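Local atomic coordinates of 5'-Methylthioadenosine Nucleosidase (Arabidopsis thaliana, PDB entry 2H8G), a protein that belongs to the phosphorylase superfamily of nucleosidases and phosphorylases and holds adenine in a pocket of its alpha/beta fold. Residues F131-V136 and V217-A222; V29-A34 and I112-C117; R174-D179 and I192-T197. All coordinates share one frame; numbering follows the deposited sequence.

Interaction 1 of 3, residues F131-V136 and V217-A222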
# COMPACT_ATOMS: atom_id res chain seq x y z
N PHE A 131 11.89 -20.45 2.82
CA PHE A 131 10.54 -20.97 2.94
C PHE A 131 9.63 -20.73 1.75
O PHE A 131 9.75 -19.72 1.05
CB PHE A 131 9.84 -20.34 4.15
CG PHE A 131 10.16 -20.96 5.47
CD1 PHE A 131 11.40 -20.77 6.08
CD2 PHE A 131 9.20 -21.72 6.14
CE1 PHE A 131 11.67 -21.31 7.33
CE2 PHE A 131 9.47 -22.26 7.39
CZ PHE A 131 10.70 -22.06 7.98
N LEU A 132 8.70 -21.66 1.55
CA LEU A 132 7.68 -21.53 0.52
C LEU A 132 6.48 -21.18 1.42
O LEU A 132 6.19 -21.91 2.36
CB LEU A 132 7.43 -22.86 -0.18
CG LEU A 132 6.50 -22.83 -1.39
CD1 LEU A 132 7.10 -21.97 -2.49
CD2 LEU A 132 6.29 -24.25 -1.89
N VAL A 133 5.81 -20.07 1.15
CA VAL A 133 4.68 -19.66 1.99
C VAL A 133 3.35 -20.34 1.66
O VAL A 133 2.99 -20.46 0.50
CB VAL A 133 4.50 -18.13 1.92
CG1 VAL A 133 3.23 -17.71 2.66
CG2 VAL A 133 5.71 -17.43 2.51
N SER A 134 2.62 -20.76 2.70
CA SER A 134 1.32 -21.40 2.54
C SER A 134 0.22 -20.35 2.36
O SER A 134 -0.53 -20.37 1.38
CB SER A 134 1.00 -22.28 3.75
OG SER A 134 1.15 -21.57 4.97
N ASP A 135 0.11 -19.44 3.33
CA ASP A 135 -0.85 -18.35 3.26
C ASP A 135 -0.23 -17.13 3.90
O ASP A 135 0.81 -17.23 4.55
CB ASP A 135 -2.19 -18.71 3.93
CG ASP A 135 -2.03 -19.24 5.34
OD1 ASP A 135 -1.02 -18.93 6.00
OD2 ASP A 135 -2.94 -19.96 5.79
N VAL A 136 -0.86 -15.98 3.72
CA VAL A 136 -0.32 -14.74 4.24
C VAL A 136 -1.38 -13.86 4.88
O VAL A 136 -2.54 -13.88 4.48
CB VAL A 136 0.38 -13.97 3.09
CG1 VAL A 136 -0.64 -13.59 2.02
CG2 VAL A 136 1.10 -12.76 3.64
N VAL A 217 0.23 -16.38 -7.24
CA VAL A 217 1.43 -15.85 -6.60
C VAL A 217 2.05 -16.84 -5.62
O VAL A 217 1.35 -17.52 -4.86
CB VAL A 217 1.13 -14.51 -5.88
CG1 VAL A 217 0.09 -14.71 -4.80
CG2 VAL A 217 2.42 -13.95 -5.27
N VAL A 218 3.37 -16.93 -5.68
CA VAL A 218 4.15 -17.81 -4.82
C VAL A 218 5.16 -16.95 -4.07
O VAL A 218 5.54 -15.88 -4.56
CB VAL A 218 4.89 -18.89 -5.65
CG1 VAL A 218 5.88 -19.66 -4.78
CG2 VAL A 218 3.87 -19.86 -6.25
N PHE A 219 5.57 -17.40 -2.89
CA PHE A 219 6.53 -16.64 -2.09
C PHE A 219 7.74 -17.46 -1.70
O PHE A 219 7.62 -18.61 -1.29
CB PHE A 219 5.88 -16.13 -0.80
CG PHE A 219 4.61 -15.36 -1.00
CD1 PHE A 219 3.42 -16.03 -1.24
CD2 PHE A 219 4.61 -13.97 -0.97
CE1 PHE A 219 2.23 -15.32 -1.45
CE2 PHE A 219 3.43 -13.26 -1.17
CZ PHE A 219 2.24 -13.93 -1.41
N LEU A 220 8.92 -16.85 -1.83
CA LEU A 220 10.16 -17.49 -1.41
C LEU A 220 10.69 -16.51 -0.38
O LEU A 220 11.05 -15.37 -0.71
CB LEU A 220 11.14 -17.63 -2.58
CG LEU A 220 10.66 -18.54 -3.71
CD1 LEU A 220 11.69 -18.53 -4.83
CD2 LEU A 220 10.45 -19.96 -3.19
N LYS A 221 10.71 -16.93 0.88
CA LYS A 221 11.15 -16.05 1.96
C LYS A 221 12.32 -16.66 2.71
O LYS A 221 12.20 -17.72 3.32
CB LYS A 221 9.97 -15.77 2.90
CG LYS A 221 8.82 -15.01 2.22
CD LYS A 221 9.16 -13.53 2.02
CE LYS A 221 8.20 -12.85 1.04
NZ LYS A 221 8.36 -11.37 1.03
N ALA A 222 13.46 -15.97 2.65
CA ALA A 222 14.69 -16.42 3.28
C ALA A 222 14.92 -15.76 4.63
O ALA A 222 14.97 -14.53 4.74
CB ALA A 222 15.86 -16.15 2.35
O HOH W 1 4.30 -19.80 -1.88
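Val133 lies against Phe219 where the strand carrying 131-133 runs antiparallel to 217-222. The valine meets the root of the aromatic side chain: its CG2 is 3.6 Å from Phe219 CB, while Val133 CB lies oblique to the ring, near Phe219 CG and CD1. With CG2 anti to the carbonyl carbon, this methyl also reaches Lys221 CG. Beyond the corner at Ser134, Val136 CG1 comes to the far end of the same ring, 4.5 Å from Phe219 CZ, so valines before and after the corner both touch Phe219, Val136 only loosely. Leu132 lies on the face opposite to Phe131 and Lys221, its CG anti to the backbone N (chi1 -173°). There its CD1 presses tightly on Val218 CG1 at 3.5 Å and touches Leu220 CD2 less closely, at 4.0 Å. Phe131 and Lys221 form the hydrogen-bonded pair, Phe131 N giving a 2.8 Å bond to Lys221 O and Lys221 N returning one to Phe131 O. The Val133 N bond to Phe219 O is weak at 3.4 Å, and just past it a water takes over, donating to Val133 O and accepting from Phe219 N. The amine of Lys221 turns to Asp200 and Asn113. Strand 110-119 flanks 217-222, helix 233-259 covers Leu220, and strand 171-177 packs on Val133 and Val136, so the contact is buried between these neighbours in the mixed sheet.

Interaction 2 of 3, residues V29-A34 and I112-C117; sequences VVFVIA and INAGTC. With ADE (adenine), chain C.
Ile112 lies over one face of the Phe31 ring, the two side chains side by side and pointing the same way from neighbouring parallel strands. Ile112 CB makes a CH-pi contact 4.1 Å from the centroid of the Phe31 ring, offset toward the rim, and the end of the isoleucine reaches the ring tip, with CD1 3.5 Å from Phe31 CZ. Val29 CG1 touches the same methyl, Ile112 CD1, at 3.8 Å, and Ala114 CB sits at the ring edge beside CD2. The backbone fixes this register: Ile112 N bonds to Val30 O, and Ile112 O accepts from Val32 N. On the other face, Asn113 has CG anti to its backbone N (chi1 175°), and its ND2 donates to Val32 O at 3.0 Å. This acceptor lies in the amide plane, although ND2 stands 39° out of the carbonyl plane. Ala114 N adds a weak bond to the same oxygen. Where the strands diverge, a water links Ala34 N with Ala114 O. Further out, Ala252 and Ile256 of helix 233-259 and Leu42 of helix 36-45 pack on Phe31, while Thr116 and Cys117 continue the strand into the adenine pocket, Cys117 C lying 3.4 Å from adenine N7. Asn113 OD1 accepts from Lys221 NZ, gripping its buried amide at both ends; the ammonium may polarise it, an effect tempered by the salt bridge from Lys221 to Asp200.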
# COMPACT_ATOMS: atom_id res chain seq x y z
N VAL A 29 7.27 -15.12 -16.16
CA VAL A 29 7.27 -15.06 -14.71
C VAL A 29 7.78 -13.70 -14.28
O VAL A 29 8.73 -13.17 -14.86
CB VAL A 29 8.21 -16.12 -14.10
CG1 VAL A 29 8.20 -16.03 -12.58
CG2 VAL A 29 7.80 -17.51 -14.56
N VAL A 30 7.15 -13.12 -13.26
CA VAL A 30 7.59 -11.83 -12.74
C VAL A 30 7.98 -12.01 -11.29
O VAL A 30 7.20 -12.54 -10.49
CB VAL A 30 6.48 -10.75 -12.80
CG1 VAL A 30 6.90 -9.54 -11.97
CG2 VAL A 30 6.23 -10.32 -14.24
N PHE A 31 9.20 -11.61 -10.95
CA PHE A 31 9.67 -11.66 -9.57
C PHE A 31 9.48 -10.25 -9.02
O PHE A 31 9.91 -9.28 -9.65
CB PHE A 31 11.16 -11.98 -9.47
CG PHE A 31 11.49 -13.44 -9.56
CD1 PHE A 31 11.54 -14.09 -10.79
CD2 PHE A 31 11.78 -14.17 -8.41
CE1 PHE A 31 11.87 -15.44 -10.88
CE2 PHE A 31 12.11 -15.53 -8.48
CZ PHE A 31 12.16 -16.16 -9.72
N VAL A 32 8.83 -10.13 -7.87
CA VAL A 32 8.66 -8.84 -7.23
C VAL A 32 9.62 -8.92 -6.06
O VAL A 32 9.46 -9.76 -5.17
CB VAL A 32 7.22 -8.63 -6.72
CG1 VAL A 32 7.16 -7.36 -5.88
CG2 VAL A 32 6.26 -8.53 -7.90
N ILE A 33 10.65 -8.07 -6.07
CA ILE A 33 11.68 -8.07 -5.04
C ILE A 33 11.87 -6.65 -4.50
O ILE A 33 12.16 -5.72 -5.25
CB ILE A 33 13.01 -8.62 -5.61
CG1 ILE A 33 12.75 -10.03 -6.18
CG2 ILE A 33 14.08 -8.66 -4.54
CD1 ILE A 33 13.97 -10.70 -6.80
N ALA A 34 11.71 -6.51 -3.19
CA ALA A 34 11.80 -5.21 -2.53
C ALA A 34 13.16 -4.51 -2.54
O ALA A 34 13.22 -3.30 -2.74
CB ALA A 34 11.31 -5.33 -1.10
N ILE A 112 6.27 -14.26 -8.39
CA ILE A 112 7.04 -14.82 -7.30
C ILE A 112 7.57 -13.66 -6.47
O ILE A 112 8.32 -12.83 -6.98
CB ILE A 112 8.27 -15.64 -7.77
CG1 ILE A 112 7.83 -16.80 -8.67
CG2 ILE A 112 9.03 -16.17 -6.55
CD1 ILE A 112 8.98 -17.61 -9.23
N ASN A 113 7.14 -13.57 -5.22
CA ASN A 113 7.62 -12.53 -4.32
C ASN A 113 8.77 -13.18 -3.56
O ASN A 113 8.54 -14.05 -2.72
CB ASN A 113 6.51 -12.11 -3.35
CG ASN A 113 6.98 -11.10 -2.31
OD1 ASN A 113 6.51 -11.11 -1.16
ND2 ASN A 113 7.90 -10.22 -2.70
N ALA A 114 10.00 -12.80 -3.88
CA ALA A 114 11.16 -13.38 -3.22
C ALA A 114 11.86 -12.32 -2.39
O ALA A 114 12.04 -11.19 -2.83
CB ALA A 114 12.12 -13.94 -4.27
N GLY A 115 12.26 -12.69 -1.18
CA GLY A 115 12.95 -11.74 -0.33
C GLY A 115 13.31 -12.32 1.02
O GLY A 115 12.98 -13.48 1.32
N THR A 116 13.99 -11.51 1.82
CA THR A 116 14.40 -11.90 3.16
C THR A 116 13.26 -11.65 4.14
O THR A 116 12.32 -10.91 3.86
CB THR A 116 15.65 -11.10 3.60
OG1 THR A 116 15.43 -9.70 3.39
CG2 THR A 116 16.86 -11.54 2.81
N CYS A 117 13.35 -12.28 5.31
CA CYS A 117 12.30 -12.13 6.31
C CYS A 117 12.80 -12.54 7.68
O CYS A 117 13.90 -13.09 7.81
CB CYS A 117 11.11 -13.03 5.94
SG CYS A 117 11.45 -14.81 6.09
N9 ADE C . 12.93 -8.62 6.99
C8 ADE C . 13.96 -9.29 7.57
N7 ADE C . 13.78 -9.53 8.89
C5 ADE C . 12.56 -8.97 9.16
C6 ADE C . 11.75 -8.86 10.35
N6 ADE C . 12.16 -9.36 11.51
N1 ADE C . 10.50 -8.19 10.25
C2 ADE C . 10.10 -7.67 9.04
N3 ADE C . 10.81 -7.74 7.85
C4 ADE C . 12.02 -8.40 7.99
O HOH W 2 11.69 -8.82 -1.49

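Interaction 3 of 3, residues R174-D179 and I192-T197; sequences RLSTGD and IANDAT
Arg174 and Asn194 meet through a side-chain to backbone hydrogen bond. Arg174 NH1 donates to the backbone oxygen Asn194 O at 2.8 Å, a bent bond (136° at the hydrogen) whose acceptor lies near the guanidinium edge but tilted from its plane. The bend at chi3 (-67°) sets NE, which forms a salt bridge with Asp135, so the guanidinium ties the segment after the helix to strand 130-138. Asn194 ND2 lies 3.2 Å from Ser176 OG and donates to it, though the position of that hydroxyl is less sure. The same amide turns back on its own chain, OD1 taking a weak bond from Ala196 N. Among the backbone groups, Thr197 N donates to Arg174 O at 2.9 Å. A water joins Arg174 N, Asp195 O and Thr197 OG1, accepting from the first and donating to the second. Apolar contact is slight: Ala196 CB meets Ser176 CB at 3.6 Å, and the CB and CG methylenes of Arg174 lie near Ala196 CA. Asp195, the first residue to leave the helix, has positive phi (56°), and its carboxylate pairs with Lys123. This is a Schellman motif, here ending helix 185-193 and turning the chain back beside strand 171-177; strand 198-200 follows in parallel, completing a beta-alpha-beta crossover in the alpha/beta fold.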
# COMPACT_ATOMS: atom_id res chain seq x y z
N ARG A 174 3.17 -19.95 7.46
CA ARG A 174 2.38 -18.75 7.21
C ARG A 174 3.27 -17.53 7.37
O ARG A 174 4.17 -17.51 8.22
CB ARG A 174 1.20 -18.68 8.20
CG ARG A 174 0.52 -17.33 8.26
CD ARG A 174 -0.73 -17.36 9.12
NE ARG A 174 -1.77 -18.19 8.52
CZ ARG A 174 -2.96 -18.42 9.07
NH1 ARG A 174 -3.27 -17.88 10.24
NH2 ARG A 174 -3.84 -19.18 8.44
N LEU A 175 3.01 -16.52 6.55
CA LEU A 175 3.75 -15.27 6.55
C LEU A 175 2.87 -14.14 7.10
O LEU A 175 1.70 -14.04 6.73
CB LEU A 175 4.18 -14.91 5.12
CG LEU A 175 4.81 -13.53 4.89
CD1 LEU A 175 6.10 -13.42 5.69
CD2 LEU A 175 5.09 -13.32 3.41
N SER A 176 3.42 -13.31 7.97
CA SER A 176 2.68 -12.18 8.53
C SER A 176 3.43 -10.91 8.13
O SER A 176 4.62 -10.76 8.42
CB SER A 176 2.57 -12.31 10.05
OG SER A 176 1.67 -11.35 10.56
N THR A 177 2.70 -10.01 7.47
CA THR A 177 3.23 -8.76 6.95
C THR A 177 2.84 -7.52 7.74
O THR A 177 1.72 -7.41 8.23
CB THR A 177 2.72 -8.57 5.50
OG1 THR A 177 3.20 -9.65 4.69
CG2 THR A 177 3.17 -7.23 4.93
N GLY A 178 3.78 -6.59 7.83
CA GLY A 178 3.54 -5.32 8.50
C GLY A 178 4.56 -4.33 7.98
O GLY A 178 5.62 -4.74 7.51
N ASP A 179 4.28 -3.04 8.08
CA ASP A 179 5.24 -2.05 7.59
C ASP A 179 6.35 -1.65 8.53
O ASP A 179 7.08 -0.70 8.25
CB ASP A 179 4.51 -0.81 7.10
CG ASP A 179 3.92 -1.01 5.73
OD1 ASP A 179 2.72 -1.33 5.63
OD2 ASP A 179 4.67 -0.87 4.75
N ILE A 192 1.66 -13.94 17.17
CA ILE A 192 1.61 -15.19 17.92
C ILE A 192 0.23 -15.82 17.75
O ILE A 192 0.11 -17.04 17.63
CB ILE A 192 1.87 -14.96 19.42
CG1 ILE A 192 3.27 -14.39 19.64
CG2 ILE A 192 1.70 -16.26 20.18
CD1 ILE A 192 3.64 -14.16 21.10
N ALA A 193 -0.79 -14.97 17.71
CA ALA A 193 -2.17 -15.43 17.55
C ALA A 193 -2.48 -15.95 16.15
O ALA A 193 -3.31 -16.85 16.00
CB ALA A 193 -3.13 -14.31 17.92
N ASN A 194 -1.84 -15.39 15.12
CA ASN A 194 -2.10 -15.84 13.76
C ASN A 194 -1.22 -17.03 13.37
O ASN A 194 -1.29 -17.52 12.24
CB ASN A 194 -1.98 -14.70 12.74
CG ASN A 194 -0.56 -14.15 12.60
OD1 ASN A 194 0.42 -14.88 12.68
ND2 ASN A 194 -0.46 -12.85 12.35
N ASP A 195 -0.41 -17.49 14.32
CA ASP A 195 0.46 -18.64 14.13
C ASP A 195 1.42 -18.54 12.95
O ASP A 195 1.69 -19.54 12.27
CB ASP A 195 -0.40 -19.90 14.00
CG ASP A 195 0.38 -21.18 14.24
OD1 ASP A 195 1.07 -21.26 15.28
OD2 ASP A 195 0.29 -22.10 13.41
N ALA A 196 1.95 -17.35 12.71
CA ALA A 196 2.88 -17.15 11.61
C ALA A 196 4.25 -17.71 11.95
O ALA A 196 4.65 -17.73 13.12
CB ALA A 196 3.00 -15.66 11.29
N THR A 197 4.97 -18.17 10.93
CA THR A 197 6.32 -18.69 11.12
C THR A 197 7.29 -17.62 10.64
O THR A 197 8.41 -17.54 11.12
CB THR A 197 6.57 -19.96 10.28
OG1 THR A 197 5.75 -21.02 10.77
CG2 THR A 197 8.03 -20.37 10.34
O HOH W 3 3.10 -20.95 10.22

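All three contacts reach one mixed sheet within the phosphorylase-superfamily region. Interaction 2 closes first along the chain; strand 110-119 then leads on to strand 130-138, where interaction 1 opens, and interaction 3 falls wholly within the 80 residues between the two segments of interaction 1. Centres of interactions 1 and 2 are about 9 Å apart, because strands 110-119 and 217-226 are neighbours, with Ala222 probably hydrogen-bonded to Gly115 and Cys117. Interactions 1 and 3, about 12 Å apart between centres, meet where strands 130-138 and 171-177 adjoin. Interactions 2 and 3 do not touch. The sheet thus connects all three contacts, through strands 110-119, 217-226, 130-138 and 171-177, with adenine bound at strand ends.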